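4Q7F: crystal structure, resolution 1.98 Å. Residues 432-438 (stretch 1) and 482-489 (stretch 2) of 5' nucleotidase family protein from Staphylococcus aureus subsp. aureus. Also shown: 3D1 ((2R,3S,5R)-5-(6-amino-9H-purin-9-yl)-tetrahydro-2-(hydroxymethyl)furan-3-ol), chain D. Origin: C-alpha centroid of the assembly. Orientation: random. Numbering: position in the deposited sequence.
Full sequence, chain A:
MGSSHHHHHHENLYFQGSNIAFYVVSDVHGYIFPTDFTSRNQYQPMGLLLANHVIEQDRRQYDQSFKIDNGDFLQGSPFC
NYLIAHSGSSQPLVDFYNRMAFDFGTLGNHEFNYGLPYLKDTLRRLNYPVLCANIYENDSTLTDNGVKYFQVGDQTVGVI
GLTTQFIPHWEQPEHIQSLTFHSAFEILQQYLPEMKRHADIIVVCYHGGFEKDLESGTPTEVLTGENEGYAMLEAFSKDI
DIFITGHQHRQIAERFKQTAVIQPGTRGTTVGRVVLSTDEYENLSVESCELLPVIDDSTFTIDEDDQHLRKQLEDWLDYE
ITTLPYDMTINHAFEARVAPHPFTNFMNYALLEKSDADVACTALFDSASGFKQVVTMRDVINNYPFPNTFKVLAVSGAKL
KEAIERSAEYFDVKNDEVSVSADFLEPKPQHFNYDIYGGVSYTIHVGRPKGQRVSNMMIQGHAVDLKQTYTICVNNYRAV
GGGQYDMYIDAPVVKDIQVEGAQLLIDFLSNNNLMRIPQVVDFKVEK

Stretch 1, residues 432-438: FNYDIYG
Stretch 2 482-489: GGQYDMYI

The two stretches lie in one chain, at least 48 residues apart in sequence where they touch, and bury 267 Å² between them. Stretch 1 leaves a 3-10 segment at Phe 432 and Asn 433 (phi/psi -67/-4 and -99/9), turns extended at Tyr 434 (-105/129), and runs as a strand through Ile 436, Tyr 437 and Gly 438. Stretch 2 opens with glycines, Gly 482 at -55/135 and Gly 483 at 78/23, continues through Gln 484 (66/39) and Tyr 485 (-105/61), and then winds into a 3-10 segment at 486-488. A weak hydrogen bond from Tyr 488 N to Tyr 485 O (3.3 Å) and a second hydrogen bond, from Ile 489 N to Asp 486 O (3.1 Å), accompany that turn.

The nearest CA atoms across the stretches are Asn 433 CA and Gly 483 CA, 5.3 Å apart. Asn 433 has chi1 -77° (m) and chi2 -15°, which places its OD1 3.3 Å from Gly 483 CA. An ideal CB on Gly 483 would point toward stretch 1 and sit 2.4 Å from Asn 433 OD1, a clash; the positive phi independently favours glycine.

The one direct hydrogen bond across the contact runs from Tyr 485 OH to Asn 433 O, 2.8 Å. Tyr 485 directs its CA-to-CB bond toward stretch 1, and chi1 -76° (m) with chi2 86° carries the hydroxyl to that carbonyl, which lies at the ring edge, near its plane. Asp 435, also pointing toward its partner stretch, adopts chi1 -74° (m) and chi2 -27°; its OD2 lies over one face of the Tyr 485 ring, 4.0 Å from Tyr 485 CZ. No hydrogen bond links OD2 to the ring; OD2 accepts one from a water and is also hydrogen-bonded elsewhere in the structure.

Tyr 437 starts sideways, but chi1 -59° (m) and chi2 79° bring the end of its side chain nearer stretch 2. Its OH approaches Tyr 485 CE2 at 3.9 Å, obliquely to that ring. Tyr 488, toward stretch 1 with chi1 -63° (m) and chi2 -53°, sets its OH at the edge of the Tyr 437 ring, 4.1 Å from Tyr 437 CE2. One water joins these side chains: it donates to Asp 435 OD2 at 2.8 Å and is hydrogen-bonded to Tyr 437 OH at 2.8 Å and to Tyr 488 OH at 2.7 Å, thereby bridging the stretches.

Phe 432, chi1 49° (p) and chi2 69°, makes no contact with stretch 2. One face of its ring instead receives the nucleoside 3D1, with Phe 432 CD1 3.6 Å from 3D1 C8.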

# COMPACT_ATOMS: atom_id res chain seq x y z
N PHE A 432 -5.37 7.68 -5.35
CA PHE A 432 -3.96 7.99 -5.48
C PHE A 432 -3.42 7.76 -6.91
O PHE A 432 -2.27 8.04 -7.18
CB PHE A 432 -3.13 7.21 -4.46
CG PHE A 432 -3.45 5.73 -4.40
CD1 PHE A 432 -3.11 4.88 -5.44
CD2 PHE A 432 -4.02 5.18 -3.25
CE1 PHE A 432 -3.39 3.53 -5.38
CE2 PHE A 432 -4.29 3.82 -3.17
CZ PHE A 432 -3.96 2.99 -4.24
N ASN A 433 -4.27 7.24 -7.80
CA ASN A 433 -3.90 7.03 -9.19
C ASN A 433 -4.39 8.15 -10.09
O ASN A 433 -4.32 8.01 -11.29
CB ASN A 433 -4.33 5.66 -9.71
CG ASN A 433 -3.44 4.54 -9.22
OD1 ASN A 433 -2.34 4.78 -8.73
ND2 ASN A 433 -3.91 3.31 -9.36
N TYR A 434 -4.92 9.22 -9.49
CA TYR A 434 -5.32 10.40 -10.22
C TYR A 434 -4.30 11.50 -9.99
O TYR A 434 -4.01 11.84 -8.85
CB TYR A 434 -6.69 10.92 -9.77
CG TYR A 434 -7.06 12.25 -10.42
CD1 TYR A 434 -7.35 12.33 -11.76
CD2 TYR A 434 -7.15 13.41 -9.66
CE1 TYR A 434 -7.68 13.53 -12.34
CE2 TYR A 434 -7.50 14.62 -10.22
CZ TYR A 434 -7.76 14.68 -11.56
OH TYR A 434 -8.15 15.90 -12.09
N ASP A 435 -3.79 12.10 -11.06
CA ASP A 435 -2.78 13.15 -10.90
C ASP A 435 -3.30 14.47 -11.33
O ASP A 435 -4.11 14.57 -12.29
CB ASP A 435 -1.49 12.84 -11.68
CG ASP A 435 -0.64 11.75 -11.05
OD1 ASP A 435 -0.71 11.56 -9.82
OD2 ASP A 435 0.16 11.11 -11.78
N ILE A 436 -2.85 15.49 -10.60
CA ILE A 436 -3.12 16.88 -10.92
C ILE A 436 -1.81 17.44 -11.46
O ILE A 436 -0.75 17.31 -10.84
CB ILE A 436 -3.57 17.71 -9.70
CG1 ILE A 436 -4.87 17.17 -9.10
CG2 ILE A 436 -3.74 19.17 -10.10
CD1 ILE A 436 -4.71 16.07 -8.08
N TYR A 437 -1.87 18.08 -12.63
CA TYR A 437 -0.68 18.58 -13.30
C TYR A 437 -0.48 20.08 -13.19
O TYR A 437 -1.43 20.85 -13.16
CB TYR A 437 -0.71 18.21 -14.80
CG TYR A 437 -0.79 16.72 -15.04
CD1 TYR A 437 -1.99 16.03 -14.91
CD2 TYR A 437 0.34 16.00 -15.46
CE1 TYR A 437 -2.07 14.67 -15.14
CE2 TYR A 437 0.27 14.64 -15.68
CZ TYR A 437 -0.93 13.98 -15.52
OH TYR A 437 -0.98 12.66 -15.76
N GLY A 438 0.78 20.48 -13.14
CA GLY A 438 1.16 21.89 -13.10
C GLY A 438 2.09 22.23 -14.25
O GLY A 438 2.92 21.40 -14.70
N GLY A 482 3.85 2.95 -11.92
CA GLY A 482 2.89 2.72 -10.88
C GLY A 482 1.57 3.38 -11.17
O GLY A 482 1.53 4.52 -11.63
N GLY A 483 0.49 2.64 -10.95
CA GLY A 483 -0.86 3.15 -11.19
C GLY A 483 -1.22 3.12 -12.67
O GLY A 483 -2.12 3.84 -13.09
N GLN A 484 -0.56 2.25 -13.44
CA GLN A 484 -0.80 2.10 -14.89
C GLN A 484 -0.42 3.35 -15.70
O GLN A 484 -1.13 3.72 -16.65
CB GLN A 484 -2.26 1.69 -15.22
CG GLN A 484 -2.70 0.38 -14.64
CD GLN A 484 -4.16 0.07 -15.00
OE1 GLN A 484 -4.62 0.34 -16.11
NE2 GLN A 484 -4.88 -0.50 -14.05
N TYR A 485 0.69 3.98 -15.32
CA TYR A 485 1.27 5.11 -16.05
C TYR A 485 2.51 4.54 -16.77
O TYR A 485 3.66 4.95 -16.56
CB TYR A 485 1.62 6.25 -15.11
CG TYR A 485 0.38 7.02 -14.67
CD1 TYR A 485 -0.36 6.61 -13.57
CD2 TYR A 485 -0.07 8.12 -15.38
CE1 TYR A 485 -1.50 7.30 -13.16
CE2 TYR A 485 -1.21 8.82 -14.99
CZ TYR A 485 -1.92 8.43 -13.90
OH TYR A 485 -3.06 9.13 -13.53
N ASP A 486 2.23 3.58 -17.63
CA ASP A 486 3.25 2.86 -18.39
C ASP A 486 4.03 3.71 -19.41
O ASP A 486 5.16 3.38 -19.73
CB ASP A 486 2.60 1.63 -19.01
CG ASP A 486 2.09 0.66 -17.93
OD1 ASP A 486 2.94 0.03 -17.26
OD2 ASP A 486 0.86 0.58 -17.72
N MSE A 487 3.47 4.83 -19.84
CA MSE A 487 4.15 5.70 -20.79
C MSE A 487 5.41 6.31 -20.20
O MSE A 487 6.27 6.75 -20.94
CB MSE A 487 3.18 6.77 -21.33
CG MSE A 487 2.83 7.95 -20.40
SE MSE A 487 1.87 7.51 -18.72
CE MSE A 487 0.24 6.76 -19.52
N TYR A 488 5.57 6.33 -18.88
CA TYR A 488 6.79 6.89 -18.31
C TYR A 488 7.96 5.92 -18.26
O TYR A 488 9.10 6.34 -18.08
CB TYR A 488 6.59 7.40 -16.89
CG TYR A 488 5.62 8.52 -16.73
CD1 TYR A 488 5.74 9.68 -17.49
CD2 TYR A 488 4.62 8.47 -15.76
CE1 TYR A 488 4.88 10.74 -17.32
CE2 TYR A 488 3.75 9.53 -15.58
CZ TYR A 488 3.90 10.67 -16.37
OH TYR A 488 3.06 11.73 -16.25
N ILE A 489 7.69 4.63 -18.41
CA ILE A 489 8.75 3.61 -18.27
C ILE A 489 9.86 3.81 -19.28
O ILE A 489 9.62 3.99 -20.50
CB ILE A 489 8.16 2.17 -18.35
CG1 ILE A 489 7.25 1.93 -17.14
CG2 ILE A 489 9.28 1.14 -18.38
CD1 ILE A 489 6.44 0.64 -17.21
O5' 3D1 D . -0.91 -1.41 -5.78
C5' 3D1 D . -0.21 -0.21 -5.48
C4' 3D1 D . 0.44 -0.30 -4.11
O4' 3D1 D . 1.32 0.81 -4.01
C1' 3D1 D . 0.87 1.76 -3.04
N9 3D1 D . 1.05 3.14 -3.58
C4 3D1 D . 2.20 3.79 -3.48
N3 3D1 D . 3.40 3.48 -2.94
C2 3D1 D . 4.42 4.36 -2.99
N1 3D1 D . 4.30 5.58 -3.58
C6 3D1 D . 3.16 6.01 -4.15
N6 3D1 D . 3.09 7.24 -4.73
C5 3D1 D . 2.00 5.09 -4.14
N7 3D1 D . 0.73 5.10 -4.58
C8 3D1 D . 0.15 3.92 -4.25
C2' 3D1 D . -0.54 1.35 -2.66
C3' 3D1 D . -0.49 -0.14 -2.92
O3' 3D1 D . 0.08 -0.79 -1.76
O HOH W 1 1.10 11.50 -14.38